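Local coordinates for protein histone-lysine N-methyltransferase SETMAR (Homo sapiens, PDB 3BO5) that dimethylates histone H3 through the methyltransferase region described here and, fused to a mariner transposase, binds DNA and acts in double-strand break repair, at residues Val102-Asn106 / Asn117-Gln121; Ile181-Glu185 / Met219-Arg223. The protein carries 2 engineered substitutions. The contacts are given in a common frame with arbitrary orientation. Residue numbers count along the deposited sequence, not the author numbering.

A zinc-bearing region can be tied to a catalytic domain by lending one short strand to its sheet, and the two contacts illustrate this. Contact 1 lies within the pre-SET region beside the triangular zinc cluster; contact 2 packs two strands inside the SET domain, and the centres of the two contacts lie about 15 Å apart. Strand 102-103 of contact 1 pairs in parallel with strand 217-223 of contact 2, probably through hydrogen bonds from Glu104 N to Arg223 O (2.8 Å) and from Arg223 N to Val102 O (2.9 Å). Cys105 of contact 1 binds two zinc ions directly. Contact 2 reaches the other way, the side chain of Ile181 lying about 10 Å from the bound S-adenosyl-L-homocysteine.

Contact 1: Val102-Asn106 / Asn117-Gln121. With ZN (zinc ion), chain B; ZN (zinc ion), chain C.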
# COMPACT_ATOMS: atom_id res chain seq x y z
N VAL A 102 -4.85 9.74 9.19
CA VAL A 102 -4.15 10.60 8.26
C VAL A 102 -5.07 11.00 7.11
O VAL A 102 -5.63 10.11 6.37
CB VAL A 102 -2.91 9.91 7.61
CG1 VAL A 102 -2.26 10.79 6.55
CG2 VAL A 102 -1.86 9.51 8.70
N PHE A 103 -5.22 12.33 6.98
CA PHE A 103 -5.94 12.87 5.82
C PHE A 103 -5.00 13.75 5.05
O PHE A 103 -4.39 14.60 5.62
CB PHE A 103 -7.12 13.72 6.32
CG PHE A 103 -8.20 12.89 6.89
CD1 PHE A 103 -9.29 12.50 6.09
CD2 PHE A 103 -8.14 12.51 8.24
CE1 PHE A 103 -10.32 11.70 6.63
CE2 PHE A 103 -9.19 11.70 8.79
CZ PHE A 103 -10.24 11.33 7.99
N GLU A 104 -4.87 13.50 3.76
CA GLU A 104 -4.20 14.47 2.84
C GLU A 104 -5.18 15.53 2.36
O GLU A 104 -6.40 15.29 2.28
CB GLU A 104 -3.58 13.75 1.62
CG GLU A 104 -2.43 12.88 2.07
CD GLU A 104 -1.48 12.48 0.93
OE1 GLU A 104 -1.71 12.83 -0.27
OE2 GLU A 104 -0.54 11.76 1.32
N CYS A 105 -4.63 16.69 1.94
CA CYS A 105 -5.46 17.64 1.20
C CYS A 105 -5.85 16.96 -0.11
O CYS A 105 -5.16 16.08 -0.60
CB CYS A 105 -4.71 18.94 1.04
SG CYS A 105 -4.60 19.78 2.55
N ASN A 106 -7.08 17.28 -0.58
CA ASN A 106 -7.67 16.55 -1.67
C ASN A 106 -8.08 17.44 -2.82
O ASN A 106 -7.66 18.57 -2.91
CB ASN A 106 -8.79 15.65 -1.16
CG ASN A 106 -10.01 16.42 -0.70
OD1 ASN A 106 -10.22 17.56 -1.09
ND2 ASN A 106 -10.88 15.76 0.10
N ASN A 117 0.87 18.77 2.59
CA ASN A 117 -0.00 17.66 2.97
C ASN A 117 -0.58 16.94 1.75
O ASN A 117 -1.66 16.34 1.87
CB ASN A 117 -1.13 18.13 3.92
CG ASN A 117 -1.79 17.02 4.65
OD1 ASN A 117 -1.10 16.15 5.17
ND2 ASN A 117 -3.12 17.08 4.75
N ARG A 118 0.14 17.00 0.62
CA ARG A 118 -0.19 16.19 -0.59
C ARG A 118 1.06 15.39 -0.87
O ARG A 118 2.08 15.97 -1.28
CB ARG A 118 -0.54 17.09 -1.79
CG ARG A 118 -1.70 18.03 -1.50
CD ARG A 118 -1.84 18.96 -2.64
NE ARG A 118 -2.98 19.91 -2.53
CZ ARG A 118 -4.23 19.64 -2.84
NH1 ARG A 118 -4.61 18.41 -3.14
NH2 ARG A 118 -5.14 20.65 -2.77
N VAL A 119 1.00 14.09 -0.62
CA VAL A 119 2.19 13.21 -0.76
C VAL A 119 1.74 11.93 -1.44
O VAL A 119 2.12 11.72 -2.59
CB VAL A 119 2.92 12.94 0.55
CG1 VAL A 119 3.92 11.80 0.43
CG2 VAL A 119 3.59 14.21 1.00
N VAL A 120 0.91 11.09 -0.80
CA VAL A 120 0.53 9.81 -1.48
C VAL A 120 -0.10 10.10 -2.84
O VAL A 120 0.14 9.42 -3.86
CB VAL A 120 -0.44 9.09 -0.59
CG1 VAL A 120 -1.06 7.84 -1.26
CG2 VAL A 120 0.30 8.71 0.73
N GLN A 121 -0.88 11.17 -2.86
CA GLN A 121 -1.55 11.54 -4.11
C GLN A 121 -0.66 11.83 -5.30
O GLN A 121 -1.16 11.74 -6.45
CB GLN A 121 -2.48 12.75 -3.84
CG GLN A 121 -1.81 14.03 -3.59
CD GLN A 121 -2.80 15.00 -3.01
OE1 GLN A 121 -3.22 15.93 -3.69
NE2 GLN A 121 -3.14 14.80 -1.73
ZN ZN B . -6.88 20.22 2.89
ZN ZN C . -3.40 21.68 1.82
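Pre-SET domains illustrate how a metal cluster can organise chain with little regular structure: here a strand end and a later loop meet beside the triangular three-zinc cluster. Val102 packs on Ile220 and Val222 of strand 217-223, the SET strand with which 102-103 pairs. Phe103 directs its CA-to-CB bond away from 117-121, but its carbonyl O accepts a hydrogen bond from Asn117 ND2 (2.9 Å). Glu104 sends its carboxylate into the backbone turn of 118-121, where OE1 takes Val119 N (3.0 Å) and Gln121 N (3.2 Å) and OE2 takes Val120 N (2.7 Å), so that one buried acid satisfies three successive amides. Gln121 NE2 bridges Glu104 OE1 (2.8 Å) and Cys105 O (2.6 Å). Cys105 N bonds to Asn117 O (3.0 Å), while its thiolate links two zincs, one completed by Cys62, Cys76 and Cys109, the other by Cys69, Cys111 and Cys115. The Arg118 guanidinium, with Cys105 CB over one face, grips Asn106 O through NH1 at 3.1 Å and NH2 at 3.3 Å.

Contact 2: Ile181-Glu185 / Met219-Arg223; sequences IAIRE and MIPVR
This is a buried face-to-face packing of two extended strands within the mainly beta SET domain, joined by side chains instead of backbone hydrogen bonds. Strands 181-185 and 219-223 cross at -67°, their axes 9.6 Å apart at closest approach, with Ile183 and Pro221 in register (CA to CA 8.3 Å). Ile181, Ile183 and Glu185 point their CB atoms toward the other strand, as do Met219 and Pro221. Met219, extended with chi1 and chi2 both t, brings SD to 3.7 Å from CD1 of Ile181 (t,t) and 4.3 Å from CD1 of Ile183 (m,m); Ile183 CG2 lies 4.3 Å from Pro221 CG. At the C-terminal ends Arg223 (m,t,t) and Glu185 (m,t) close the apolar row with a bidentate salt bridge, Arg223 NH2 to Glu185 OE1 and Arg223 NH1 to Glu185 OE2, both 2.8 Å. Leu231 of strand 230-235 packs against Ile181 and Ile183; strand 181-185 is hydrogen-bonded between strands 193-199 and 260-266, and strand 217-223 pairs antiparallel with 230-235 and parallel with 102-103.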
# COMPACT_ATOMS: atom_id res chain seq x y z
N ILE A 181 -6.10 -8.09 1.26
CA ILE A 181 -5.73 -7.57 2.57
C ILE A 181 -6.98 -6.97 3.21
O ILE A 181 -7.87 -6.39 2.53
CB ILE A 181 -4.60 -6.46 2.48
CG1 ILE A 181 -4.06 -6.15 3.85
CG2 ILE A 181 -5.12 -5.20 1.75
CD1 ILE A 181 -2.77 -5.24 3.81
N ALA A 182 -7.06 -7.15 4.52
CA ALA A 182 -8.17 -6.62 5.32
C ALA A 182 -7.69 -5.54 6.26
O ALA A 182 -6.78 -5.74 7.06
CB ALA A 182 -8.87 -7.74 6.14
N ILE A 183 -8.27 -4.36 6.14
CA ILE A 183 -7.88 -3.22 6.95
C ILE A 183 -9.06 -2.94 7.89
O ILE A 183 -10.17 -2.73 7.46
CB ILE A 183 -7.63 -1.96 6.09
CG1 ILE A 183 -6.67 -2.25 4.96
CG2 ILE A 183 -7.16 -0.74 6.99
CD1 ILE A 183 -5.35 -2.82 5.46
N ARG A 184 -8.81 -2.95 9.18
CA ARG A 184 -9.89 -2.60 10.12
C ARG A 184 -9.41 -1.46 10.97
O ARG A 184 -8.36 -1.55 11.58
CB ARG A 184 -10.30 -3.83 10.98
CG ARG A 184 -10.82 -4.96 10.08
CD ARG A 184 -11.47 -6.07 10.89
NE ARG A 184 -12.15 -7.01 9.99
CZ ARG A 184 -11.55 -8.01 9.34
NH1 ARG A 184 -12.27 -8.82 8.57
NH2 ARG A 184 -10.23 -8.21 9.47
N GLU A 185 -10.16 -0.36 10.99
CA GLU A 185 -9.78 0.77 11.72
C GLU A 185 -10.86 1.03 12.80
O GLU A 185 -12.04 1.15 12.48
CB GLU A 185 -9.68 1.96 10.79
CG GLU A 185 -8.58 1.79 9.72
CD GLU A 185 -8.68 2.82 8.65
OE1 GLU A 185 -9.34 2.57 7.66
OE2 GLU A 185 -8.13 3.94 8.82
N MET A 219 2.80 0.27 6.33
CA MET A 219 1.57 0.64 5.66
C MET A 219 0.70 1.53 6.57
O MET A 219 0.45 1.20 7.74
CB MET A 219 0.77 -0.63 5.38
CG MET A 219 -0.49 -0.28 4.51
SD MET A 219 -1.41 -1.81 4.22
CE MET A 219 -0.46 -2.48 2.83
N ILE A 220 0.27 2.68 6.03
CA ILE A 220 -0.55 3.61 6.74
C ILE A 220 -1.82 3.84 5.92
O ILE A 220 -1.71 4.14 4.75
CB ILE A 220 0.20 5.01 6.79
CG1 ILE A 220 1.50 4.87 7.57
CG2 ILE A 220 -0.62 6.05 7.54
CD1 ILE A 220 1.31 4.19 8.86
N PRO A 221 -3.03 3.71 6.54
CA PRO A 221 -4.25 4.12 5.77
C PRO A 221 -4.25 5.63 5.62
O PRO A 221 -4.11 6.36 6.60
CB PRO A 221 -5.42 3.66 6.69
CG PRO A 221 -4.79 2.71 7.73
CD PRO A 221 -3.34 3.16 7.87
N VAL A 222 -4.30 6.09 4.36
CA VAL A 222 -4.27 7.51 4.11
C VAL A 222 -5.54 7.88 3.33
O VAL A 222 -5.76 7.34 2.24
CB VAL A 222 -3.01 7.89 3.31
CG1 VAL A 222 -3.11 9.38 2.91
CG2 VAL A 222 -1.74 7.65 4.16
N ARG A 223 -6.34 8.79 3.92
CA ARG A 223 -7.52 9.26 3.17
C ARG A 223 -7.25 10.51 2.40
O ARG A 223 -6.57 11.40 2.89
CB ARG A 223 -8.73 9.42 4.11
CG ARG A 223 -9.28 8.06 4.55
CD ARG A 223 -10.30 8.13 5.64
NE ARG A 223 -10.86 6.78 5.81
CZ ARG A 223 -10.28 5.80 6.51
NH1 ARG A 223 -9.10 5.99 7.11
NH2 ARG A 223 -10.91 4.62 6.61